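Local coordinates for protein JamJ (Lyngbya majuscula, PDB 5DOZ) that probably catalyses NADPH-dependent reduction of an enoyl-acyl carrier protein substrate in a polyketide synthase, with cyclopropane formation as its distinctive outcome, at residues Ala320-Tyr323 with Leu324-Ser327; Val46-Arg49 with Asp50-Ala54; Ala184-Pro188 with Gln189-Val193. All blocks are in the same frame, centred on the assembly; numbering follows the deposited sequence.

Contact 1. Residues Ala320-Tyr323 with Leu324-Ser327; sequences AFRY and LQRS. With NDP (NADPH dihydro-nicotinamide-adenine-dinucleotide phosphate), chain E.
Phe-321 with Gln-325 and Arg-322 with Arg-326 meet one helical turn apart, in a local contact inside helix 317-326, at the C-terminal end that runs out beside the bound NADPH. The backbone bonds define it. Gln-325 N gives its hydrogen to Phe-321 O over 2.9 Å. Arg-326 N reaches Arg-322 O over the same 2.9 Å. The bonds before and after these two are weak, and the last of them, Ser-327 N to Tyr-323 O at 3.4 Å, falls where Ser-327 turns to a positive phi of 64° and the helix stops.

This helix is the crossover of a beta-alpha-beta unit, linking the parallel neighbours 309-313 and 332-336. Ala-320, Tyr-323 and Leu-324 carry its packing onto strand 332-336, while Phe-321 and Leu-324 also lean on Ile-51 of helix 48-54.

Among the side chains, Tyr-323 has its CG anti to the backbone N (chi1 -172°), which sends the ring toward the C-terminal end of the helix, where NH2 of Arg-326 comes within 4.0 Å of CD1 of Tyr-323. The approach is oblique, and the ring and guanidinium planes stand 76° apart, so the two groups cross without stacking. A bend at the third torsion of Arg-326 turns its end into this position, while its NH1 makes a long, weak ion pair with Glu-319. The Tyr-323 ring also meets that of Phe-312.

On the cofactor side, Leu-324 CD1 lies 4.0 Å from the NADPH phosphate oxygen O1A. Ser-327 OG sits closer, 3.1 Å from ribose carbon C3B and 3.4 Å from C8A of the adenine.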
loop_
_atom_site.group_PDB
_atom_site.type_symbol
_atom_site.label_atom_id
_atom_site.label_comp_id
_atom_site.label_asym_id
_atom_site.label_seq_id
_atom_site.Cartn_x
_atom_site.Cartn_y
_atom_site.Cartn_z
ATOM N N ALA A 320 -3.575 11.849 -13.311
ATOM C CA ALA A 320 -3.172 11.353 -12.000
ATOM C C ALA A 320 -2.730 9.893 -12.109
ATOM O O ALA A 320 -1.684 9.529 -11.577
ATOM C CB ALA A 320 -4.295 11.509 -10.979
ATOM N N PHE A 321 -3.529 9.077 -12.801
ATOM C CA PHE A 321 -3.187 7.676 -13.101
ATOM C C PHE A 321 -1.901 7.566 -13.919
ATOM O O PHE A 321 -1.010 6.806 -13.568
ATOM C CB PHE A 321 -4.326 6.981 -13.860
ATOM C CG PHE A 321 -5.315 6.254 -12.980
ATOM C CD1 PHE A 321 -6.173 6.954 -12.129
ATOM C CD2 PHE A 321 -5.426 4.862 -13.046
ATOM C CE1 PHE A 321 -7.093 6.280 -11.333
ATOM C CE2 PHE A 321 -6.348 4.182 -12.255
ATOM C CZ PHE A 321 -7.187 4.893 -11.403
ATOM N N ARG A 322 -1.813 8.327 -15.010
ATOM C CA ARG A 322 -0.628 8.320 -15.882
ATOM C C ARG A 322 0.655 8.666 -15.125
ATOM O O ARG A 322 1.705 8.067 -15.360
ATOM C CB ARG A 322 -0.834 9.256 -17.077
ATOM C CG ARG A 322 -1.771 8.672 -18.122
ATOM C CD ARG A 322 -2.070 9.606 -19.282
ATOM N NE ARG A 322 -2.730 8.869 -20.364
ATOM C CZ ARG A 322 -3.496 9.415 -21.304
ATOM N NH1 ARG A 322 -3.720 10.722 -21.321
ATOM N NH2 ARG A 322 -4.045 8.644 -22.232
ATOM N N TYR A 323 0.553 9.616 -14.201
ATOM C CA TYR A 323 1.678 10.024 -13.365
ATOM C C TYR A 323 2.212 8.882 -12.486
ATOM O O TYR A 323 3.430 8.754 -12.302
ATOM C CB TYR A 323 1.277 11.221 -12.499
ATOM C CG TYR A 323 2.421 11.841 -11.736
ATOM C CD1 TYR A 323 3.223 12.826 -12.311
ATOM C CD2 TYR A 323 2.701 11.443 -10.435
ATOM C CE1 TYR A 323 4.274 13.394 -11.603
ATOM C CE2 TYR A 323 3.751 11.998 -9.726
ATOM C CZ TYR A 323 4.532 12.970 -10.310
ATOM O OH TYR A 323 5.567 13.510 -9.584
ATOM N N LEU A 324 1.310 8.066 -11.940
ATOM C CA LEU A 324 1.723 6.898 -11.160
ATOM C C LEU A 324 2.256 5.795 -12.080
ATOM O O LEU A 324 3.195 5.082 -11.722
ATOM C CB LEU A 324 0.580 6.381 -10.263
ATOM C CG LEU A 324 0.949 5.345 -9.188
ATOM C CD1 LEU A 324 1.669 5.986 -8.010
ATOM C CD2 LEU A 324 -0.274 4.588 -8.688
ATOM N N GLN A 325 1.658 5.667 -13.264
ATOM C CA GLN A 325 2.126 4.715 -14.282
ATOM C C GLN A 325 3.570 4.974 -14.717
ATOM O O GLN A 325 4.357 4.041 -14.829
ATOM C CB GLN A 325 1.201 4.718 -15.503
ATOM C CG GLN A 325 1.537 3.651 -16.539
ATOM C CD GLN A 325 0.678 3.744 -17.783
ATOM O OE1 GLN A 325 0.358 4.834 -18.249
ATOM N NE2 GLN A 325 0.302 2.592 -18.327
ATOM N N ARG A 326 3.905 6.238 -14.969
ATOM C CA ARG A 326 5.277 6.631 -15.319
ATOM C C ARG A 326 6.253 6.433 -14.158
ATOM O O ARG A 326 7.466 6.359 -14.359
ATOM C CB ARG A 326 5.312 8.078 -15.815
ATOM C CG ARG A 326 5.454 8.217 -17.325
ATOM C CD ARG A 326 4.939 9.560 -17.820
ATOM N NE ARG A 326 5.292 10.655 -16.917
ATOM C CZ ARG A 326 4.560 11.755 -16.739
ATOM N NH1 ARG A 326 3.417 11.924 -17.397
ATOM N NH2 ARG A 326 4.970 12.686 -15.887
ATOM N N SER A 327 5.705 6.371 -12.944
ATOM C CA SER A 327 6.429 5.899 -11.768
ATOM C C SER A 327 7.615 6.781 -11.368
ATOM O O SER A 327 8.544 6.302 -10.717
ATOM C CB SER A 327 6.896 4.458 -12.006
ATOM O OG SER A 327 6.991 3.739 -10.802
HETATM P PA NDP E . 4.122 2.417 -6.274
HETATM O O1A NDP E . 3.624 2.552 -7.700
HETATM O O2A NDP E . 4.128 3.611 -5.358
HETATM O O5B NDP E . 5.634 1.870 -6.313
HETATM C C5B NDP E . 6.194 1.267 -7.473
HETATM C C4B NDP E . 7.690 1.528 -7.423
HETATM O O4B NDP E . 8.371 0.478 -8.119
HETATM C C3B NDP E . 8.095 2.830 -8.107
HETATM O O3B NDP E . 8.212 3.916 -7.183
HETATM C C2B NDP E . 9.458 2.516 -8.666
HETATM O O2B NDP E . 10.430 2.973 -7.738
HETATM C C1B NDP E . 9.554 1.002 -8.713
HETATM N N9A NDP E . 9.655 0.511 -10.100
HETATM C C8A NDP E . 8.934 0.930 -11.152
HETATM N N7A NDP E . 9.290 0.256 -12.268
HETATM C C5A NDP E . 10.258 -0.616 -11.924
HETATM C C6A NDP E . 11.078 -1.640 -12.612
HETATM N N6A NDP E . 10.926 -1.875 -13.933
HETATM N N1A NDP E . 11.982 -2.333 -11.874
HETATM C C2A NDP E . 12.150 -2.117 -10.556
HETATM N N3A NDP E . 11.434 -1.203 -9.875
HETATM C C4A NDP E . 10.494 -0.443 -10.493
HETATM O O3 NDP E . 3.358 1.179 -5.581
HETATM P PN NDP E . 3.248 0.873 -4.005
HETATM O O1N NDP E . 4.484 1.339 -3.296
HETATM O O2N NDP E . 1.901 1.333 -3.523
HETATM O O5D NDP E . 3.247 -0.738 -3.963
HETATM C C5D NDP E . 4.326 -1.509 -4.509
HETATM C C4D NDP E . 3.848 -2.917 -4.868
HETATM O O4D NDP E . 3.228 -3.551 -3.747
HETATM C C3D NDP E . 2.802 -2.916 -5.964
HETATM O O3D NDP E . 3.066 -4.039 -6.802
HETATM C C2D NDP E . 1.484 -3.094 -5.233
HETATM O O2D NDP E . 0.445 -3.678 -6.034
HETATM C C1D NDP E . 1.894 -3.961 -4.057
HETATM N N1N NDP E . 1.030 -3.777 -2.891
HETATM C C2N NDP E . 0.594 -4.873 -2.255
HETATM C C3N NDP E . 0.009 -4.802 -0.996
HETATM C C7N NDP E . -0.236 -6.065 -0.219
HETATM O O7N NDP E . -1.132 -6.123 0.607
HETATM N N7N NDP E . 0.547 -7.115 -0.448
HETATM C C4N NDP E . -0.505 -3.473 -0.483
HETATM C C5N NDP E . 0.129 -2.363 -1.192
HETATM C C6N NDP E . 0.791 -2.544 -2.405
HETATM P P2B NDP E . 11.928 3.286 -8.199
HETATM O O1X NDP E . 11.790 4.333 -9.281
HETATM O O2X NDP E . 12.544 3.775 -6.925
HETATM O O3X NDP E . 12.469 1.961 -8.675
#

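Contact 2. Residues Val46-Arg49 with Asp50-Ala54; sequences VNFR and DILNA. With NDP (NADPH dihydro-nicotinamide-adenine-dinucleotide phosphate), chain E.
From Asn-47, the N-cap residue, to Asn-53 the chain winds into the first turns of helix 48-54. Asp-50 N turns back to Asn-47 O in a weak bond of 3.0 Å, and Phe-48 O receives weak bonds from both Ile-51 N and Leu-52 N. The first i to i+4 bond that is not weak is Asn-53 N to Arg-49 O, at 3.1 Å.

The return bond comes from a side chain. Asp-50 OD2, through its anti lone pair, accepts Asn-47 N at 2.9 Å. Asn-47's own side chain makes no capping bond, so this is one half of a capping box. It turns instead to Glu-79 and to a water that donates to Asp-50 OD2 at 2.6 Å. With OD1 of Asp-50 bound to Gly-77 N, both oxygens of this buried carboxylate are engaged, which probably fixes its rotation.

Phe-48, with CG anti to the backbone N (chi1 -167°), is directed at the cofactor. NADPH O1A lies in the ring plane at its edge, 3.3 Å from CD1 of Phe-48, whereas O3D sits over a face, 3.5 Å from CD2. Leu-52 CD1 approaches that same CD2 obliquely at 4.0 Å. Farther along, one water accepts from Arg-49 NH2 and from Asn-53 ND2, the latter at 2.7 Å, while Asn-53 OD1 is taken by Asn-62.

A short helix in the GroES-like domain, laying its first turn against the cofactor's diphosphate and ribose, is consistent with the inter-domain cleft of the medium-chain dehydrogenase/reductase family.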
loop_
_atom_site.group_PDB
_atom_site.type_symbol
_atom_site.label_atom_id
_atom_site.label_comp_id
_atom_site.label_asym_id
_atom_site.label_seq_id
_atom_site.Cartn_x
_atom_site.Cartn_y
_atom_site.Cartn_z
ATOM N N VAL A 46 -4.148 7.054 -5.671
ATOM C CA VAL A 46 -4.106 6.073 -6.744
ATOM C C VAL A 46 -3.155 4.971 -6.296
ATOM O O VAL A 46 -2.021 5.243 -5.894
ATOM C CB VAL A 46 -3.572 6.663 -8.069
ATOM C CG1 VAL A 46 -3.877 5.718 -9.227
ATOM C CG2 VAL A 46 -4.171 8.036 -8.336
ATOM N N ASN A 47 -3.627 3.732 -6.349
ATOM C CA ASN A 47 -2.796 2.599 -5.986
ATOM C C ASN A 47 -2.276 1.892 -7.229
ATOM O O ASN A 47 -2.844 2.020 -8.314
ATOM C CB ASN A 47 -3.554 1.640 -5.062
ATOM C CG ASN A 47 -3.430 2.029 -3.593
ATOM O OD1 ASN A 47 -2.450 1.693 -2.930
ATOM N ND2 ASN A 47 -4.425 2.733 -3.079
ATOM N N PHE A 48 -1.179 1.162 -7.064
ATOM C CA PHE A 48 -0.578 0.392 -8.145
ATOM C C PHE A 48 -1.582 -0.572 -8.767
ATOM O O PHE A 48 -1.633 -0.721 -9.989
ATOM C CB PHE A 48 0.625 -0.374 -7.603
ATOM C CG PHE A 48 1.509 -0.953 -8.659
ATOM C CD1 PHE A 48 2.591 -0.232 -9.142
ATOM C CD2 PHE A 48 1.283 -2.233 -9.149
ATOM C CE1 PHE A 48 3.420 -0.769 -10.109
ATOM C CE2 PHE A 48 2.115 -2.778 -10.118
ATOM C CZ PHE A 48 3.183 -2.044 -10.599
ATOM N N ARG A 49 -2.384 -1.218 -7.927
ATOM C CA ARG A 49 -3.413 -2.144 -8.406
ATOM C C ARG A 49 -4.542 -1.464 -9.191
ATOM O O ARG A 49 -5.189 -2.113 -10.017
ATOM C CB ARG A 49 -3.988 -2.968 -7.246
ATOM C CG ARG A 49 -3.343 -4.334 -7.064
ATOM C CD ARG A 49 -3.911 -5.064 -5.851
ATOM N NE ARG A 49 -5.304 -5.494 -6.015
ATOM C CZ ARG A 49 -6.000 -6.181 -5.107
ATOM N NH1 ARG A 49 -5.449 -6.528 -3.942
ATOM N NH2 ARG A 49 -7.257 -6.523 -5.364
ATOM N N ASP A 50 -4.790 -0.177 -8.928
ATOM C CA ASP A 50 -5.790 0.589 -9.699
ATOM C C ASP A 50 -5.397 0.664 -11.172
ATOM O O ASP A 50 -6.242 0.513 -12.059
ATOM C CB ASP A 50 -5.966 2.016 -9.153
ATOM C CG ASP A 50 -6.744 2.067 -7.850
ATOM O OD1 ASP A 50 -7.859 1.502 -7.769
ATOM O OD2 ASP A 50 -6.246 2.709 -6.900
ATOM N N ILE A 51 -4.111 0.906 -11.423
ATOM C CA ILE A 51 -3.580 0.993 -12.782
ATOM C C ILE A 51 -3.662 -0.357 -13.494
ATOM O O ILE A 51 -4.095 -0.426 -14.642
ATOM C CB ILE A 51 -2.137 1.543 -12.781
ATOM C CG1 ILE A 51 -2.155 3.034 -12.432
ATOM C CG2 ILE A 51 -1.448 1.305 -14.123
ATOM C CD1 ILE A 51 -0.779 3.605 -12.181
ATOM N N LEU A 52 -3.261 -1.421 -12.801
ATOM C CA LEU A 52 -3.380 -2.788 -13.312
ATOM C C LEU A 52 -4.796 -3.100 -13.782
ATOM O O LEU A 52 -4.982 -3.625 -14.885
ATOM C CB LEU A 52 -2.950 -3.808 -12.248
ATOM C CG LEU A 52 -1.476 -3.856 -11.832
ATOM C CD1 LEU A 52 -1.256 -4.930 -10.771
ATOM C CD2 LEU A 52 -0.553 -4.088 -13.021
ATOM N N ASN A 53 -5.785 -2.775 -12.945
ATOM C CA ASN A 53 -7.201 -2.938 -13.296
ATOM C C ASN A 53 -7.623 -2.107 -14.503
ATOM O O ASN A 53 -8.385 -2.576 -15.352
ATOM C CB ASN A 53 -8.100 -2.601 -12.105
ATOM C CG ASN A 53 -8.185 -3.731 -11.101
ATOM O OD1 ASN A 53 -8.105 -4.907 -11.462
ATOM N ND2 ASN A 53 -8.350 -3.383 -9.830
ATOM N N ALA A 54 -7.132 -0.872 -14.569
ATOM C CA ALA A 54 -7.449 0.025 -15.671
ATOM C C ALA A 54 -6.928 -0.527 -17.005
ATOM O O ALA A 54 -7.558 -0.343 -18.045
ATOM C CB ALA A 54 -6.898 1.413 -15.399
HETATM P PA NDP E . 4.122 2.417 -6.274
HETATM O O1A NDP E . 3.624 2.552 -7.700
HETATM O O2A NDP E . 4.128 3.611 -5.358
HETATM O O5B NDP E . 5.634 1.870 -6.313
HETATM C C5B NDP E . 6.194 1.267 -7.473
HETATM C C4B NDP E . 7.690 1.528 -7.423
HETATM O O4B NDP E . 8.371 0.478 -8.119
HETATM C C3B NDP E . 8.095 2.830 -8.107
HETATM O O3B NDP E . 8.212 3.916 -7.183
HETATM C C2B NDP E . 9.458 2.516 -8.666
HETATM O O2B NDP E . 10.430 2.973 -7.738
HETATM C C1B NDP E . 9.554 1.002 -8.713
HETATM N N9A NDP E . 9.655 0.511 -10.100
HETATM C C8A NDP E . 8.934 0.930 -11.152
HETATM N N7A NDP E . 9.290 0.256 -12.268
HETATM C C5A NDP E . 10.258 -0.616 -11.924
HETATM C C6A NDP E . 11.078 -1.640 -12.612
HETATM N N6A NDP E . 10.926 -1.875 -13.933
HETATM N N1A NDP E . 11.982 -2.333 -11.874
HETATM C C2A NDP E . 12.150 -2.117 -10.556
HETATM N N3A NDP E . 11.434 -1.203 -9.875
HETATM C C4A NDP E . 10.494 -0.443 -10.493
HETATM O O3 NDP E . 3.358 1.179 -5.581
HETATM P PN NDP E . 3.248 0.873 -4.005
HETATM O O1N NDP E . 4.484 1.339 -3.296
HETATM O O2N NDP E . 1.901 1.333 -3.523
HETATM O O5D NDP E . 3.247 -0.738 -3.963
HETATM C C5D NDP E . 4.326 -1.509 -4.509
HETATM C C4D NDP E . 3.848 -2.917 -4.868
HETATM O O4D NDP E . 3.228 -3.551 -3.747
HETATM C C3D NDP E . 2.802 -2.916 -5.964
HETATM O O3D NDP E . 3.066 -4.039 -6.802
HETATM C C2D NDP E . 1.484 -3.094 -5.233
HETATM O O2D NDP E . 0.445 -3.678 -6.034
HETATM C C1D NDP E . 1.894 -3.961 -4.057
HETATM N N1N NDP E . 1.030 -3.777 -2.891
HETATM C C2N NDP E . 0.594 -4.873 -2.255
HETATM C C3N NDP E . 0.009 -4.802 -0.996
HETATM C C7N NDP E . -0.236 -6.065 -0.219
HETATM O O7N NDP E . -1.132 -6.123 0.607
HETATM N N7N NDP E . 0.547 -7.115 -0.448
HETATM C C4N NDP E . -0.505 -3.473 -0.483
HETATM C C5N NDP E . 0.129 -2.363 -1.192
HETATM C C6N NDP E . 0.791 -2.544 -2.405
HETATM P P2B NDP E . 11.928 3.286 -8.199
HETATM O O1X NDP E . 11.790 4.333 -9.281
HETATM O O2X NDP E . 12.544 3.775 -6.925
HETATM O O3X NDP E . 12.469 1.961 -8.675
HETATM O O HOH W 1 -6.700 3.698 -4.514
HETATM O O HOH W 2 -8.289 -5.540 -8.235
#

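Contact 3. Residues Ala184-Pro188 with Gln189-Val193; sequences ATTSP and QKMAV. With NDP (NADPH dihydro-nicotinamide-adenine-dinucleotide phosphate), chain E.
Three neighbouring side chains, Thr-186, Ser-187 and Lys-190, touch one another while gripping a single group, the 2'-phosphate of NADPH. The site closes the Rossmann strand 181-186, where the chain turns into helix 191-198 of a beta-alpha-beta unit. This is a place where such folds commonly discriminate NADPH from NADH.

The phosphate oxygens are shared out. Thr-186 OG1 bonds to O2X, though the modelled length of 2.5 Å is unusually short and should be read with caution. O2X also takes a weak bond from Ser-187 N, whereas O1X is gripped by Ser-187 OG at 2.7 Å and by Lys-190 NZ at 3.0 Å. Ser-187 holds OG between its backbone N and carbonyl carbon (chi1 48°), facing the anion. Lys-190, extended beyond CG, runs past it, CD 3.3 Å from Ser-187 OG, and its NZ is also hydrogen-bonded to Ser-164 OG and to the carbonyls of Ser-327 and His-329. A methionine in place of Lys-190 would probably cost O1X the lysine's charge and hydrogen bond, and those two carbonyls this donor.

The turn is set by Lys-190 N to Ser-187 O at 3.0 Å and Met-191 N to Pro-188 O at 3.2 Å. Beyond it, the side chains of Thr-186 and Met-191 run antiparallel side by side, with CG2 of Thr-186 3.6 Å from CG of Met-191.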
loop_
_atom_site.group_PDB
_atom_site.type_symbol
_atom_site.label_atom_id
_atom_site.label_comp_id
_atom_site.label_asym_id
_atom_site.label_seq_id
_atom_site.Cartn_x
_atom_site.Cartn_y
_atom_site.Cartn_z
ATOM N N ALA A 184 18.487 0.562 0.915
ATOM C CA ALA A 184 17.454 0.940 -0.048
ATOM C C ALA A 184 17.919 0.813 -1.495
ATOM O O ALA A 184 19.103 0.946 -1.791
ATOM C CB ALA A 184 16.954 2.350 0.234
ATOM N N THR A 185 16.978 0.509 -2.383
ATOM C CA THR A 185 17.216 0.583 -3.820
ATOM C C THR A 185 16.148 1.472 -4.444
ATOM O O THR A 185 14.993 1.439 -4.032
ATOM C CB THR A 185 17.185 -0.800 -4.510
ATOM O OG1 THR A 185 15.862 -1.348 -4.442
ATOM C CG2 THR A 185 18.194 -1.760 -3.885
ATOM N N THR A 186 16.550 2.261 -5.435
ATOM C CA THR A 186 15.653 3.163 -6.151
ATOM C C THR A 186 16.222 3.463 -7.547
ATOM O O THR A 186 17.340 3.057 -7.866
ATOM C CB THR A 186 15.394 4.469 -5.352
ATOM O OG1 THR A 186 14.344 5.219 -5.971
ATOM C CG2 THR A 186 16.644 5.334 -5.273
ATOM N N SER A 187 15.450 4.155 -8.379
ATOM C CA SER A 187 15.936 4.575 -9.698
ATOM C C SER A 187 16.981 5.695 -9.553
ATOM O O SER A 187 16.960 6.430 -8.557
ATOM C CB SER A 187 14.771 5.008 -10.594
ATOM O OG SER A 187 13.902 5.899 -9.922
ATOM N N PRO A 188 17.916 5.810 -10.523
ATOM C CA PRO A 188 19.015 6.775 -10.420
ATOM C C PRO A 188 18.588 8.206 -10.094
ATOM O O PRO A 188 19.178 8.826 -9.209
ATOM C CB PRO A 188 19.673 6.698 -11.799
ATOM C CG PRO A 188 19.465 5.281 -12.197
ATOM C CD PRO A 188 18.086 4.937 -11.703
ATOM N N GLN A 189 17.564 8.716 -10.776
ATOM C CA GLN A 189 17.129 10.097 -10.550
ATOM C C GLN A 189 16.380 10.330 -9.234
ATOM O O GLN A 189 16.055 11.472 -8.904
ATOM C CB GLN A 189 16.340 10.640 -11.751
ATOM C CG GLN A 189 17.206 10.985 -12.963
ATOM C CD GLN A 189 18.251 12.064 -12.686
ATOM O OE1 GLN A 189 18.006 13.022 -11.946
ATOM N NE2 GLN A 189 19.425 11.916 -13.295
ATOM N N LYS A 190 16.130 9.263 -8.475
ATOM C CA LYS A 190 15.509 9.384 -7.153
ATOM C C LYS A 190 16.503 9.157 -6.010
ATOM O O LYS A 190 16.147 9.282 -4.834
ATOM C CB LYS A 190 14.338 8.408 -7.014
ATOM C CG LYS A 190 13.211 8.626 -8.012
ATOM C CD LYS A 190 12.116 7.606 -7.781
ATOM C CE LYS A 190 11.071 7.618 -8.877
ATOM N NZ LYS A 190 9.975 6.660 -8.556
ATOM N N MET A 191 17.743 8.824 -6.361
ATOM C CA MET A 191 18.748 8.416 -5.376
ATOM C C MET A 191 19.129 9.506 -4.376
ATOM O O MET A 191 19.287 9.221 -3.184
ATOM C CB MET A 191 19.992 7.850 -6.066
ATOM C CG MET A 191 19.786 6.450 -6.631
ATOM S SD MET A 191 21.207 5.812 -7.537
ATOM C CE MET A 191 20.532 4.301 -8.202
ATOM N N ALA A 192 19.268 10.742 -4.853
ATOM C CA ALA A 192 19.614 11.862 -3.976
ATOM C C ALA A 192 18.557 12.076 -2.889
ATOM O O ALA A 192 18.890 12.148 -1.707
ATOM C CB ALA A 192 19.842 13.141 -4.783
ATOM N N VAL A 193 17.288 12.150 -3.292
ATOM C CA VAL A 193 16.180 12.359 -2.352
ATOM C C VAL A 193 16.147 11.309 -1.229
ATOM O O VAL A 193 15.914 11.649 -0.067
ATOM C CB VAL A 193 14.819 12.446 -3.081
ATOM C CG1 VAL A 193 13.667 12.473 -2.090
ATOM C CG2 VAL A 193 14.769 13.683 -3.970
HETATM P PA NDP E . 4.122 2.417 -6.274
HETATM O O1A NDP E . 3.624 2.552 -7.700
HETATM O O2A NDP E . 4.128 3.611 -5.358
HETATM O O5B NDP E . 5.634 1.870 -6.313
HETATM C C5B NDP E . 6.194 1.267 -7.473
HETATM C C4B NDP E . 7.690 1.528 -7.423
HETATM O O4B NDP E . 8.371 0.478 -8.119
HETATM C C3B NDP E . 8.095 2.830 -8.107
HETATM O O3B NDP E . 8.212 3.916 -7.183
HETATM C C2B NDP E . 9.458 2.516 -8.666
HETATM O O2B NDP E . 10.430 2.973 -7.738
HETATM C C1B NDP E . 9.554 1.002 -8.713
HETATM N N9A NDP E . 9.655 0.511 -10.100
HETATM C C8A NDP E . 8.934 0.930 -11.152
HETATM N N7A NDP E . 9.290 0.256 -12.268
HETATM C C5A NDP E . 10.258 -0.616 -11.924
HETATM C C6A NDP E . 11.078 -1.640 -12.612
HETATM N N6A NDP E . 10.926 -1.875 -13.933
HETATM N N1A NDP E . 11.982 -2.333 -11.874
HETATM C C2A NDP E . 12.150 -2.117 -10.556
HETATM N N3A NDP E . 11.434 -1.203 -9.875
HETATM C C4A NDP E . 10.494 -0.443 -10.493
HETATM O O3 NDP E . 3.358 1.179 -5.581
HETATM P PN NDP E . 3.248 0.873 -4.005
HETATM O O1N NDP E . 4.484 1.339 -3.296
HETATM O O2N NDP E . 1.901 1.333 -3.523
HETATM O O5D NDP E . 3.247 -0.738 -3.963
HETATM C C5D NDP E . 4.326 -1.509 -4.509
HETATM C C4D NDP E . 3.848 -2.917 -4.868
HETATM O O4D NDP E . 3.228 -3.551 -3.747
HETATM C C3D NDP E . 2.802 -2.916 -5.964
HETATM O O3D NDP E . 3.066 -4.039 -6.802
HETATM C C2D NDP E . 1.484 -3.094 -5.233
HETATM O O2D NDP E . 0.445 -3.678 -6.034
HETATM C C1D NDP E . 1.894 -3.961 -4.057
HETATM N N1N NDP E . 1.030 -3.777 -2.891
HETATM C C2N NDP E . 0.594 -4.873 -2.255
HETATM C C3N NDP E . 0.009 -4.802 -0.996
HETATM C C7N NDP E . -0.236 -6.065 -0.219
HETATM O O7N NDP E . -1.132 -6.123 0.607
HETATM N N7N NDP E . 0.547 -7.115 -0.448
HETATM C C4N NDP E . -0.505 -3.473 -0.483
HETATM C C5N NDP E . 0.129 -2.363 -1.192
HETATM C C6N NDP E . 0.791 -2.544 -2.405
HETATM P P2B NDP E . 11.928 3.286 -8.199
HETATM O O1X NDP E . 11.790 4.333 -9.281
HETATM O O2X NDP E . 12.544 3.775 -6.925
HETATM O O3X NDP E . 12.469 1.961 -8.675
HETATM O O HOH W 3 19.573 11.258 -7.626
#

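All three contacts touch the NADPH, but at different points: contact 2 at the diphosphate and nicotinamide-side ribose, contact 1 at the diphosphate and adenosine, contact 3 at the 2'-phosphate. Contact 2 is buried, whereas contacts 1 and 3 are partly exposed. Contacts 1 and 2 lie directly together, about 10 Å between centres, with Leu-324 CD2 3.4 Å from Val-46 O. Contact 3, on the Rossmann side, is about 23 Å from contact 2 between centres but meets contact 1 where Lys-190 reaches the Ser-327 carbonyl. Chemistry follows place: contacts 1 and 2 meet the cofactor by van der Waals approach, contact 2 around a buried carboxylate, while contact 3 grips it with hydrogen bonds and charge.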